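Acyltransferase (Actinoplanes teichomyceticus, PDB 4Q38) transfers long aliphatic acyl groups from acyl-CoA to the amino sugar of teicoplanin-type glycopeptide antibiotics, as an N-acyltransferase. Local coordinates at residues 35-39 and 87-91; 59-65 and 152-158; 255-261 and 326-331. The contacts are given in a common frame with arbitrary orientation. Numbering follows the deposited sequence.

How the contacts relate
Contacts 1 and 2 join helices of the N-terminal half, whereas contact 3 lies in the GNAT-like C-terminal domain, on the other side of the chain's centre from both. Contact 1 (35-39 with 87-91) is the most buried, a helix crossing made of leucines and one tryptophan. Contact 2 (59-65 with 152-158) is partly buried: a leucine core gives way to an arginine-tryptophan stack nearer the surface. Helices 32-41 and 53-62 are consecutive, and the two contacts interlace along the chain with centres 26 Å apart. Contact 3 (255-261 with 326-331) is also partly buried but joins two loops, by hydrogen bonds, a salt bridge and a water as well as by the packing of W328.

Contact 1. Residues 35-39 and 87-91; sequences LTELD and WWLLE
This is a buried helix-helix crossing near the N-terminal end of the chain, far from the bound ligands, where helix 32-41 packs on helix 84-98. Both segments are regular alpha helix, with D39 N bonded to L35 O at 2.8 Å and E91 N to W87 O at 3.0 Å. Their local axes approach to 10.6 Å and cross at +74°, so the touching patch is short; L38 and L89 are the nearest residues, 7.9 Å between CA atoms. The centre is a leucine cluster: L89 (chi1 t, chi2 p) brings its CD1 to 3.5 Å from L35 CD2 and 3.6 Å from L38 CD1, both partners being mt rotamers. The crossing belongs to the helical N-terminal part of the chain, where helix 18-25 also lies against both partners, through R22 on L35, V21 on W88 and L25 on L89. W88, chi1 t and chi2 95°, reaches across to the other helix with the far edge of its indole. Its CH2 is 3.5 Å from L35 O and its CZ2 3.7 Å from D39 OD1, both oxygens near the ring plane, while its CZ3 meets L35 CD2 at 4.0 Å. On the polar flank of helix 32-41, the CA-to-CB bond of E37 points away from this interface, and its carboxylate forms salt bridges with R99 and R109.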
loop_
_atom_site.group_PDB
_atom_site.type_symbol
_atom_site.label_atom_id
_atom_site.label_comp_id
_atom_site.label_asym_id
_atom_site.label_seq_id
_atom_site.Cartn_x
_atom_site.Cartn_y
_atom_site.Cartn_z
ATOM N N LEU A 35 -2.911 -2.744 21.371
ATOM C CA LEU A 35 -1.953 -2.080 22.251
ATOM C C LEU A 35 -1.423 -3.006 23.345
ATOM O O LEU A 35 -0.246 -2.932 23.713
ATOM C CB LEU A 35 -2.574 -0.811 22.834
ATOM C CG LEU A 35 -2.849 0.271 21.784
ATOM C CD1 LEU A 35 -3.716 1.379 22.360
ATOM C CD2 LEU A 35 -1.552 0.839 21.238
ATOM N N THR A 36 -2.285 -3.895 23.837
ATOM C CA THR A 36 -1.853 -4.948 24.762
ATOM C C THR A 36 -0.852 -5.866 24.070
ATOM O O THR A 36 0.197 -6.195 24.630
ATOM C CB THR A 36 -3.058 -5.764 25.278
ATOM O OG1 THR A 36 -3.943 -4.884 25.975
ATOM C CG2 THR A 36 -2.620 -6.883 26.224
ATOM N N GLU A 37 -1.170 -6.256 22.840
ATOM C CA GLU A 37 -0.266 -7.100 22.065
ATOM C C GLU A 37 1.090 -6.417 21.894
ATOM O O GLU A 37 2.129 -7.054 22.051
ATOM C CB GLU A 37 -0.873 -7.470 20.709
ATOM C CG GLU A 37 -0.066 -8.519 19.949
ATOM C CD GLU A 37 -0.609 -8.815 18.563
ATOM O OE1 GLU A 37 -1.740 -8.388 18.240
ATOM O OE2 GLU A 37 0.104 -9.491 17.794
ATOM N N LEU A 38 1.077 -5.117 21.591
ATOM C CA LEU A 38 2.324 -4.368 21.439
ATOM C C LEU A 38 3.069 -4.228 22.771
ATOM O O LEU A 38 4.298 -4.222 22.804
ATOM C CB LEU A 38 2.074 -2.987 20.825
ATOM C CG LEU A 38 1.555 -2.900 19.378
ATOM C CD1 LEU A 38 1.681 -1.481 18.846
ATOM C CD2 LEU A 38 2.294 -3.861 18.464
ATOM N N ASP A 39 2.322 -4.111 23.866
ATOM C CA ASP A 39 2.952 -4.068 25.191
ATOM C C ASP A 39 3.696 -5.374 25.476
ATOM O O ASP A 39 4.860 -5.355 25.885
ATOM C CB ASP A 39 1.922 -3.765 26.282
ATOM C CG ASP A 39 2.560 -3.528 27.645
ATOM O OD1 ASP A 39 3.615 -2.869 27.722
ATOM O OD2 ASP A 39 2.003 -4.011 28.649
ATOM N N TRP A 87 6.115 7.834 20.999
ATOM C CA TRP A 87 7.371 7.099 20.873
ATOM C C TRP A 87 7.227 5.655 21.272
ATOM O O TRP A 87 7.750 4.767 20.590
ATOM C CB TRP A 87 8.510 7.762 21.654
ATOM C CG TRP A 87 9.856 7.359 21.102
ATOM C CD1 TRP A 87 10.662 6.304 21.520
ATOM C CD2 TRP A 87 10.573 7.963 19.970
ATOM N NE1 TRP A 87 11.804 6.227 20.760
ATOM C CE2 TRP A 87 11.812 7.188 19.809
ATOM C CE3 TRP A 87 10.326 9.033 19.108
ATOM C CZ2 TRP A 87 12.754 7.497 18.829
ATOM C CZ3 TRP A 87 11.287 9.336 18.124
ATOM C CH2 TRP A 87 12.469 8.583 17.991
ATOM N N TRP A 88 6.514 5.412 22.372
ATOM C CA TRP A 88 6.208 4.055 22.838
ATOM C C TRP A 88 5.603 3.242 21.720
ATOM O O TRP A 88 6.018 2.106 21.458
ATOM C CB TRP A 88 5.239 4.130 24.013
ATOM C CG TRP A 88 4.873 2.809 24.661
ATOM C CD1 TRP A 88 5.472 2.220 25.777
ATOM C CD2 TRP A 88 3.780 1.892 24.288
ATOM N NE1 TRP A 88 4.857 1.040 26.095
ATOM C CE2 TRP A 88 3.836 0.778 25.246
ATOM C CE3 TRP A 88 2.802 1.877 23.288
ATOM C CZ2 TRP A 88 2.947 -0.292 25.188
ATOM C CZ3 TRP A 88 1.913 0.791 23.238
ATOM C CH2 TRP A 88 1.982 -0.265 24.168
ATOM N N LEU A 89 4.632 3.842 21.039
ATOM C CA LEU A 89 3.900 3.192 19.948
ATOM C C LEU A 89 4.745 3.007 18.683
ATOM O O LEU A 89 4.641 1.984 18.010
ATOM C CB LEU A 89 2.645 3.994 19.627
ATOM C CG LEU A 89 1.641 3.334 18.690
ATOM C CD1 LEU A 89 1.062 2.083 19.332
ATOM C CD2 LEU A 89 0.549 4.324 18.338
ATOM N N LEU A 90 5.571 3.998 18.372
ATOM C CA LEU A 90 6.481 3.935 17.234
ATOM C C LEU A 90 7.470 2.771 17.335
ATOM O O LEU A 90 7.699 2.065 16.357
ATOM C CB LEU A 90 7.238 5.258 17.086
ATOM C CG LEU A 90 8.400 5.329 16.096
ATOM C CD1 LEU A 90 7.914 5.198 14.657
ATOM C CD2 LEU A 90 9.166 6.633 16.304
ATOM N N GLU A 91 8.054 2.585 18.517
ATOM C CA GLU A 91 8.999 1.496 18.764
ATOM C C GLU A 91 8.361 0.129 18.574
ATOM O O GLU A 91 8.922 -0.737 17.904
ATOM C CB GLU A 91 9.535 1.565 20.198
ATOM C CG GLU A 91 10.464 2.726 20.478
ATOM C CD GLU A 91 11.050 2.648 21.872
ATOM O OE1 GLU A 91 10.274 2.607 22.854
ATOM O OE2 GLU A 91 12.289 2.633 21.977
#

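Contact 2. Residues 59-65 and 152-158; sequences LLRRLEV and WETLTQL
A Schellman motif ends helix 53-62 where it meets the junction between helices 148-155 and 157-169 in the N-terminal domain. V65 N bonds L60 O at 3.0 Å and E64 N bonds R61 O at 3.0 Å; E64, the C-prime residue, has phi/psi 57/29. The backbones come together at L63 and T156, 4.1 Å between CA atoms, with T156 CA 3.5 Å from L63 O in a CA-H...O contact. T156 (chi1 p) turns its hydroxyl back to E153 of helix 148-155, OG1 donating to E153 O at 2.7 Å, and lays CG2 3.5 Å from R62 O. L63 (mt) fills the interior: CD2 lies 3.4 Å from L155 CB and 3.9 Å from W152 CZ3, and CD1 3.8 Å from L158 CD2. F130 of helix 125-143 touches both L155 and L158. W152 (chi1 m, chi2 117°) meets L59 CD1 with CH2 at 3.6 Å. The extended R62 side chain lies over one face of this indole, R62 CZ 3.6 Å and R62 CD 3.7 Å from the centroids of the five- and six-membered rings of W152, guanidinium and indole planes 9° apart. The CA-to-CB bond of Q157 points away, and the residue touches the bound decanoyl-glucosamine ligand. R62 NH2 and W152 NE1, both donors, stand 3.4 Å apart unbonded; the face-on geometry makes this pairing cation-pi at the guanidinium and CH-pi at CD.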
loop_
_atom_site.group_PDB
_atom_site.type_symbol
_atom_site.label_atom_id
_atom_site.label_comp_id
_atom_site.label_asym_id
_atom_site.label_seq_id
_atom_site.Cartn_x
_atom_site.Cartn_y
_atom_site.Cartn_z
ATOM N N LEU A 59 16.811 10.719 2.543
ATOM C CA LEU A 59 16.028 9.482 2.512
ATOM C C LEU A 59 14.626 9.722 1.950
ATOM O O LEU A 59 14.197 9.012 1.046
ATOM C CB LEU A 59 15.968 8.824 3.891
ATOM C CG LEU A 59 15.261 7.460 3.956
ATOM C CD1 LEU A 59 15.867 6.456 2.978
ATOM C CD2 LEU A 59 15.308 6.920 5.377
ATOM N N LEU A 60 13.933 10.739 2.463
ATOM C CA LEU A 60 12.602 11.094 1.950
ATOM C C LEU A 60 12.591 11.352 0.437
ATOM O O LEU A 60 11.641 10.969 -0.268
ATOM C CB LEU A 60 12.007 12.279 2.734
ATOM C CG LEU A 60 11.568 11.939 4.171
ATOM C CD1 LEU A 60 11.507 13.170 5.071
ATOM C CD2 LEU A 60 10.238 11.190 4.192
ATOM N N ARG A 61 13.653 11.984 -0.063
ATOM C CA ARG A 61 13.763 12.280 -1.483
ATOM C C ARG A 61 13.999 10.993 -2.277
ATOM O O ARG A 61 13.443 10.813 -3.354
ATOM C CB ARG A 61 14.880 13.308 -1.726
ATOM C CG ARG A 61 15.029 13.795 -3.164
ATOM C CD ARG A 61 15.546 15.236 -3.246
ATOM N NE ARG A 61 16.632 15.524 -2.302
ATOM C CZ ARG A 61 16.537 16.332 -1.244
ATOM N NH1 ARG A 61 15.405 16.974 -0.972
ATOM N NH2 ARG A 61 17.587 16.503 -0.455
ATOM N N ARG A 62 14.814 10.097 -1.727
ATOM C CA ARG A 62 15.044 8.786 -2.329
ATOM C C ARG A 62 13.735 7.978 -2.422
ATOM O O ARG A 62 13.524 7.219 -3.369
ATOM C CB ARG A 62 16.108 8.017 -1.540
ATOM C CG ARG A 62 16.686 6.834 -2.294
ATOM C CD ARG A 62 18.080 6.481 -1.813
ATOM N NE ARG A 62 18.780 5.726 -2.848
ATOM C CZ ARG A 62 20.011 5.237 -2.731
ATOM N NH1 ARG A 62 20.699 5.414 -1.609
ATOM N NH2 ARG A 62 20.552 4.566 -3.742
ATOM N N LEU A 63 12.856 8.190 -1.449
ATOM C CA LEU A 63 11.546 7.538 -1.413
ATOM C C LEU A 63 10.468 8.337 -2.167
ATOM O O LEU A 63 9.282 8.035 -2.076
ATOM C CB LEU A 63 11.150 7.280 0.045
ATOM C CG LEU A 63 12.126 6.411 0.854
ATOM C CD1 LEU A 63 11.883 6.568 2.349
ATOM C CD2 LEU A 63 12.009 4.951 0.448
ATOM N N GLU A 64 10.898 9.360 -2.912
ATOM C CA GLU A 64 10.006 10.185 -3.755
ATOM C C GLU A 64 8.839 10.852 -3.009
ATOM O O GLU A 64 7.778 11.104 -3.576
ATOM C CB GLU A 64 9.499 9.391 -4.972
ATOM C CG GLU A 64 10.623 8.890 -5.871
ATOM C CD GLU A 64 10.144 8.154 -7.108
ATOM O OE1 GLU A 64 8.915 8.021 -7.324
ATOM O OE2 GLU A 64 11.019 7.699 -7.874
ATOM N N VAL A 65 9.045 11.142 -1.734
ATOM C CA VAL A 65 8.095 11.956 -0.974
ATOM C C VAL A 65 8.173 13.401 -1.506
ATOM O O VAL A 65 9.265 13.926 -1.658
ATOM C CB VAL A 65 8.414 11.876 0.525
ATOM C CG1 VAL A 65 7.513 12.803 1.334
ATOM C CG2 VAL A 65 8.278 10.425 1.010
ATOM N N TRP A 152 15.008 0.060 -3.833
ATOM C CA TRP A 152 14.593 1.464 -3.781
ATOM C C TRP A 152 13.338 1.738 -4.573
ATOM O O TRP A 152 12.424 2.382 -4.067
ATOM C CB TRP A 152 15.744 2.398 -4.187
ATOM C CG TRP A 152 16.799 2.471 -3.107
ATOM C CD1 TRP A 152 18.131 2.063 -3.187
ATOM C CD2 TRP A 152 16.632 2.952 -1.726
ATOM N NE1 TRP A 152 18.785 2.269 -1.993
ATOM C CE2 TRP A 152 17.945 2.792 -1.073
ATOM C CE3 TRP A 152 15.570 3.493 -0.993
ATOM C CZ2 TRP A 152 18.161 3.162 0.253
ATOM C CZ3 TRP A 152 15.799 3.854 0.347
ATOM C CH2 TRP A 152 17.065 3.696 0.952
ATOM N N GLU A 153 13.264 1.233 -5.802
ATOM C CA GLU A 153 12.063 1.417 -6.633
ATOM C C GLU A 153 10.804 0.955 -5.884
ATOM O O GLU A 153 9.765 1.612 -5.924
ATOM C CB GLU A 153 12.206 0.656 -7.950
ATOM C CG GLU A 153 11.146 0.955 -9.001
ATOM C CD GLU A 153 11.318 0.092 -10.243
ATOM O OE1 GLU A 153 12.479 -0.190 -10.611
ATOM O OE2 GLU A 153 10.298 -0.316 -10.850
ATOM N N THR A 154 10.918 -0.177 -5.197
ATOM C CA THR A 154 9.818 -0.709 -4.388
ATOM C C THR A 154 9.400 0.258 -3.275
ATOM O O THR A 154 8.218 0.547 -3.098
ATOM C CB THR A 154 10.213 -2.079 -3.813
ATOM O OG1 THR A 154 10.491 -2.977 -4.903
ATOM C CG2 THR A 154 9.096 -2.651 -2.921
ATOM N N LEU A 155 10.381 0.766 -2.532
ATOM C CA LEU A 155 10.101 1.609 -1.375
ATOM C C LEU A 155 9.560 3.000 -1.718
ATOM O O LEU A 155 8.985 3.652 -0.850
ATOM C CB LEU A 155 11.349 1.707 -0.465
ATOM C CG LEU A 155 11.822 0.375 0.140
ATOM C CD1 LEU A 155 13.103 0.557 0.949
ATOM C CD2 LEU A 155 10.740 -0.277 0.999
ATOM N N THR A 156 9.748 3.447 -2.969
ATOM C CA THR A 156 9.245 4.756 -3.428
ATOM C C THR A 156 7.732 4.894 -3.406
ATOM O O THR A 156 7.230 6.017 -3.496
ATOM C CB THR A 156 9.680 5.121 -4.873
ATOM O OG1 THR A 156 9.121 4.181 -5.804
ATOM C CG2 THR A 156 11.200 5.184 -5.011
ATOM N N GLN A 157 6.984 3.790 -3.291
ATOM C CA GLN A 157 5.538 3.964 -3.146
ATOM C C GLN A 157 5.176 4.774 -1.895
ATOM O O GLN A 157 4.074 5.309 -1.812
ATOM C CB GLN A 157 4.709 2.665 -3.216
ATOM C CG GLN A 157 3.238 3.000 -3.533
ATOM C CD GLN A 157 2.338 1.812 -3.826
ATOM O OE1 GLN A 157 1.349 1.930 -4.581
ATOM N NE2 GLN A 157 2.642 0.687 -3.233
ATOM N N LEU A 158 6.097 4.886 -0.934
ATOM C CA LEU A 158 5.835 5.756 0.218
ATOM C C LEU A 158 5.468 7.159 -0.246
ATOM O O LEU A 158 4.486 7.738 0.212
ATOM C CB LEU A 158 7.036 5.816 1.179
ATOM C CG LEU A 158 6.851 6.787 2.354
ATOM C CD1 LEU A 158 5.711 6.354 3.281
ATOM C CD2 LEU A 158 8.156 6.953 3.130
#

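Contact 3. Residues 255-261 and 326-331; sequences DPQLEEY and RHWHMR
Two loops meet here: residues 255-261, which coil into a 3-10 segment at 256-260, and the irregular run 326-331 leading into strand 331-336. Their backbones are closest at D255 and R331, 5.5 Å between CA atoms. D255 (chi1 t) is the polar hub. Its OD1 accepts from Q257 N at 2.9 Å, an Asx turn that starts the 3-10 segment, and from a water at 2.8 Å that in turn accepts from R331 NH1 at 3.2 Å. Its OD2 takes H329 N at 2.9 Å and 169°. The turns continue with L258 N to D255 O at 3.1 Å and Y261 N to L258 O at 2.9 Å. At the far end E260 and R326 form a two-pronged salt bridge, NH1 of R326 to OE1 of E260 at 2.7 Å and NH2 of R326 to OE2 of E260 at 3.0 Å. Other polar groups look elsewhere: R331 NE pairs with D279, H327 ND1 bonds P284 O, W328 N bonds D290 and W328 NE1 bonds V318 O. The six-membered ring of W328 (chi1 m, chi2 106°) packs on apolar side chains, CZ3 3.5 Å from L258 CD2 and CH2 3.7 Å from Y261 CD2; the two aromatic rings meet obliquely, planes at 54°. L258 also lies about 4 Å, side chain to side chain, from the CoA-binding residues W252 and I268. The contact thus joins the loops that follow strand 246-251 and precede its antiparallel partner 331-336, beside the CoA site of the GNAT-like fold.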
loop_
_atom_site.group_PDB
_atom_site.type_symbol
_atom_site.label_atom_id
_atom_site.label_comp_id
_atom_site.label_asym_id
_atom_site.label_seq_id
_atom_site.Cartn_x
_atom_site.Cartn_y
_atom_site.Cartn_z
ATOM N N ASP A 255 -13.358 -5.780 -13.880
ATOM C CA ASP A 255 -14.816 -5.779 -14.045
ATOM C C ASP A 255 -15.194 -5.654 -15.522
ATOM O O ASP A 255 -14.978 -4.610 -16.127
ATOM C CB ASP A 255 -15.434 -4.628 -13.258
ATOM C CG ASP A 255 -16.969 -4.685 -13.216
ATOM O OD1 ASP A 255 -17.590 -5.435 -14.008
ATOM O OD2 ASP A 255 -17.549 -3.973 -12.372
ATOM N N PRO A 256 -15.756 -6.720 -16.108
ATOM C CA PRO A 256 -16.126 -6.673 -17.541
ATOM C C PRO A 256 -17.180 -5.614 -17.879
ATOM O O PRO A 256 -17.359 -5.283 -19.047
ATOM C CB PRO A 256 -16.687 -8.075 -17.812
ATOM C CG PRO A 256 -16.227 -8.916 -16.674
ATOM C CD PRO A 256 -16.135 -8.001 -15.489
ATOM N N GLN A 257 -17.853 -5.064 -16.871
ATOM C CA GLN A 257 -18.802 -3.969 -17.102
ATOM C C GLN A 257 -18.157 -2.718 -17.689
ATOM O O GLN A 257 -18.848 -1.887 -18.262
ATOM C CB GLN A 257 -19.526 -3.598 -15.820
ATOM C CG GLN A 257 -20.491 -4.652 -15.309
ATOM C CD GLN A 257 -21.121 -4.222 -14.000
ATOM O OE1 GLN A 257 -20.421 -4.022 -13.000
ATOM N NE2 GLN A 257 -22.437 -4.055 -14.000
ATOM N N LEU A 258 -16.837 -2.583 -17.533
ATOM C CA LEU A 258 -16.098 -1.454 -18.099
ATOM C C LEU A 258 -16.184 -1.418 -19.622
ATOM O O LEU A 258 -16.056 -0.355 -20.233
ATOM C CB LEU A 258 -14.623 -1.513 -17.680
ATOM C CG LEU A 258 -14.322 -1.196 -16.220
ATOM C CD1 LEU A 258 -12.901 -1.640 -15.876
ATOM C CD2 LEU A 258 -14.533 0.287 -15.945
ATOM N N GLU A 259 -16.395 -2.584 -20.223
ATOM C CA GLU A 259 -16.476 -2.723 -21.684
ATOM C C GLU A 259 -17.632 -1.936 -22.303
ATOM O O GLU A 259 -17.563 -1.550 -23.469
ATOM C CB GLU A 259 -16.562 -4.200 -22.071
ATOM C CG GLU A 259 -15.292 -4.985 -21.754
ATOM C CD GLU A 259 -15.547 -6.457 -21.456
ATOM O OE1 GLU A 259 -14.692 -7.059 -20.771
ATOM O OE2 GLU A 259 -16.591 -7.015 -21.888
ATOM N N GLU A 260 -18.670 -1.686 -21.510
ATOM C CA GLU A 260 -19.780 -0.812 -21.905
ATOM C C GLU A 260 -19.345 0.631 -22.160
ATOM O O GLU A 260 -19.988 1.346 -22.927
ATOM C CB GLU A 260 -20.864 -0.800 -20.828
ATOM C CG GLU A 260 -21.761 -2.028 -20.831
ATOM C CD GLU A 260 -23.047 -1.833 -20.052
ATOM O OE1 GLU A 260 -23.477 -2.803 -19.399
ATOM O OE2 GLU A 260 -23.635 -0.727 -20.091
ATOM N N TYR A 261 -18.264 1.057 -21.508
ATOM C CA TYR A 261 -17.933 2.482 -21.436
ATOM C C TYR A 261 -16.593 2.836 -22.059
ATOM O O TYR A 261 -16.457 3.885 -22.678
ATOM C CB TYR A 261 -17.953 2.961 -19.983
ATOM C CG TYR A 261 -19.246 2.688 -19.255
ATOM C CD1 TYR A 261 -20.308 3.599 -19.315
ATOM C CD2 TYR A 261 -19.414 1.527 -18.506
ATOM C CE1 TYR A 261 -21.499 3.351 -18.651
ATOM C CE2 TYR A 261 -20.600 1.274 -17.837
ATOM C CZ TYR A 261 -21.638 2.190 -17.918
ATOM O OH TYR A 261 -22.812 1.944 -17.254
ATOM N N ARG A 326 -26.699 1.389 -11.099
ATOM C CA ARG A 326 -25.924 0.166 -11.282
ATOM C C ARG A 326 -24.659 0.162 -10.410
ATOM O O ARG A 326 -24.292 1.194 -9.849
ATOM C CB ARG A 326 -25.617 -0.033 -12.771
ATOM C CG ARG A 326 -26.874 0.038 -13.639
ATOM C CD ARG A 326 -26.542 0.107 -15.115
ATOM N NE ARG A 326 -25.931 -1.138 -15.568
ATOM C CZ ARG A 326 -25.363 -1.300 -16.753
ATOM N NH1 ARG A 326 -24.828 -2.475 -17.069
ATOM N NH2 ARG A 326 -25.325 -0.293 -17.620
ATOM N N HIS A 327 -24.018 -1.002 -10.284
ATOM C CA HIS A 327 -22.903 -1.185 -9.344
ATOM C C HIS A 327 -21.668 -1.763 -9.979
ATOM O O HIS A 327 -21.749 -2.573 -10.912
ATOM C CB HIS A 327 -23.324 -2.045 -8.152
ATOM C CG HIS A 327 -24.450 -1.448 -7.336
ATOM N ND1 HIS A 327 -25.651 -2.049 -7.208
ATOM C CD2 HIS A 327 -24.527 -0.258 -6.618
ATOM C CE1 HIS A 327 -26.456 -1.284 -6.443
ATOM N NE2 HIS A 327 -25.770 -0.187 -6.084
ATOM N N TRP A 328 -20.517 -1.340 -9.459
ATOM C CA TRP A 328 -19.208 -1.819 -9.899
ATOM C C TRP A 328 -18.739 -2.922 -8.996
ATOM O O TRP A 328 -19.010 -2.900 -7.795
ATOM C CB TRP A 328 -18.205 -0.676 -9.891
ATOM C CG TRP A 328 -18.484 0.418 -10.901
ATOM C CD1 TRP A 328 -18.988 1.696 -10.660
ATOM C CD2 TRP A 328 -18.265 0.364 -12.352
ATOM N NE1 TRP A 328 -19.087 2.415 -11.829
ATOM C CE2 TRP A 328 -18.673 1.671 -12.881
ATOM C CE3 TRP A 328 -17.783 -0.602 -13.235
ATOM C CZ2 TRP A 328 -18.594 1.974 -14.237
ATOM C CZ3 TRP A 328 -17.718 -0.287 -14.597
ATOM C CH2 TRP A 328 -18.109 0.971 -15.086
ATOM N N HIS A 329 -18.023 -3.898 -9.559
ATOM C CA HIS A 329 -17.592 -5.066 -8.797
ATOM C C HIS A 329 -16.134 -5.351 -8.956
ATOM O O HIS A 329 -15.598 -5.325 -10.070
ATOM C CB HIS A 329 -18.384 -6.307 -9.209
ATOM C CG HIS A 329 -19.873 -6.079 -9.297
ATOM N ND1 HIS A 329 -20.611 -5.692 -8.236
ATOM C CD2 HIS A 329 -20.755 -6.188 -10.376
ATOM C CE1 HIS A 329 -21.900 -5.554 -8.613
ATOM N NE2 HIS A 329 -21.988 -5.859 -9.922
ATOM N N MET A 330 -15.477 -5.641 -7.836
ATOM C CA MET A 330 -14.125 -6.183 -7.874
ATOM C C MET A 330 -14.194 -7.574 -8.478
ATOM O O MET A 330 -15.044 -8.374 -8.095
ATOM C CB MET A 330 -13.539 -6.281 -6.466
ATOM C CG MET A 330 -12.074 -6.700 -6.446
ATOM S SD MET A 330 -11.440 -7.011 -4.781
ATOM C CE MET A 330 -12.137 -8.632 -4.450
ATOM N N ARG A 331 -13.317 -7.865 -9.428
ATOM C CA ARG A 331 -13.270 -9.218 -9.979
ATOM C C ARG A 331 -11.878 -9.789 -9.774
ATOM O O ARG A 331 -10.908 -9.041 -9.627
ATOM C CB ARG A 331 -13.673 -9.242 -11.459
ATOM C CG ARG A 331 -15.093 -8.742 -11.751
ATOM C CD ARG A 331 -16.192 -9.591 -11.115
ATOM N NE ARG A 331 -16.157 -10.998 -11.526
ATOM C CZ ARG A 331 -16.729 -11.484 -12.628
ATOM N NH1 ARG A 331 -17.394 -10.689 -13.458
ATOM N NH2 ARG A 331 -16.626 -12.773 -12.900
HETATM O O HOH W 1 -18.783 -7.830 -13.102
#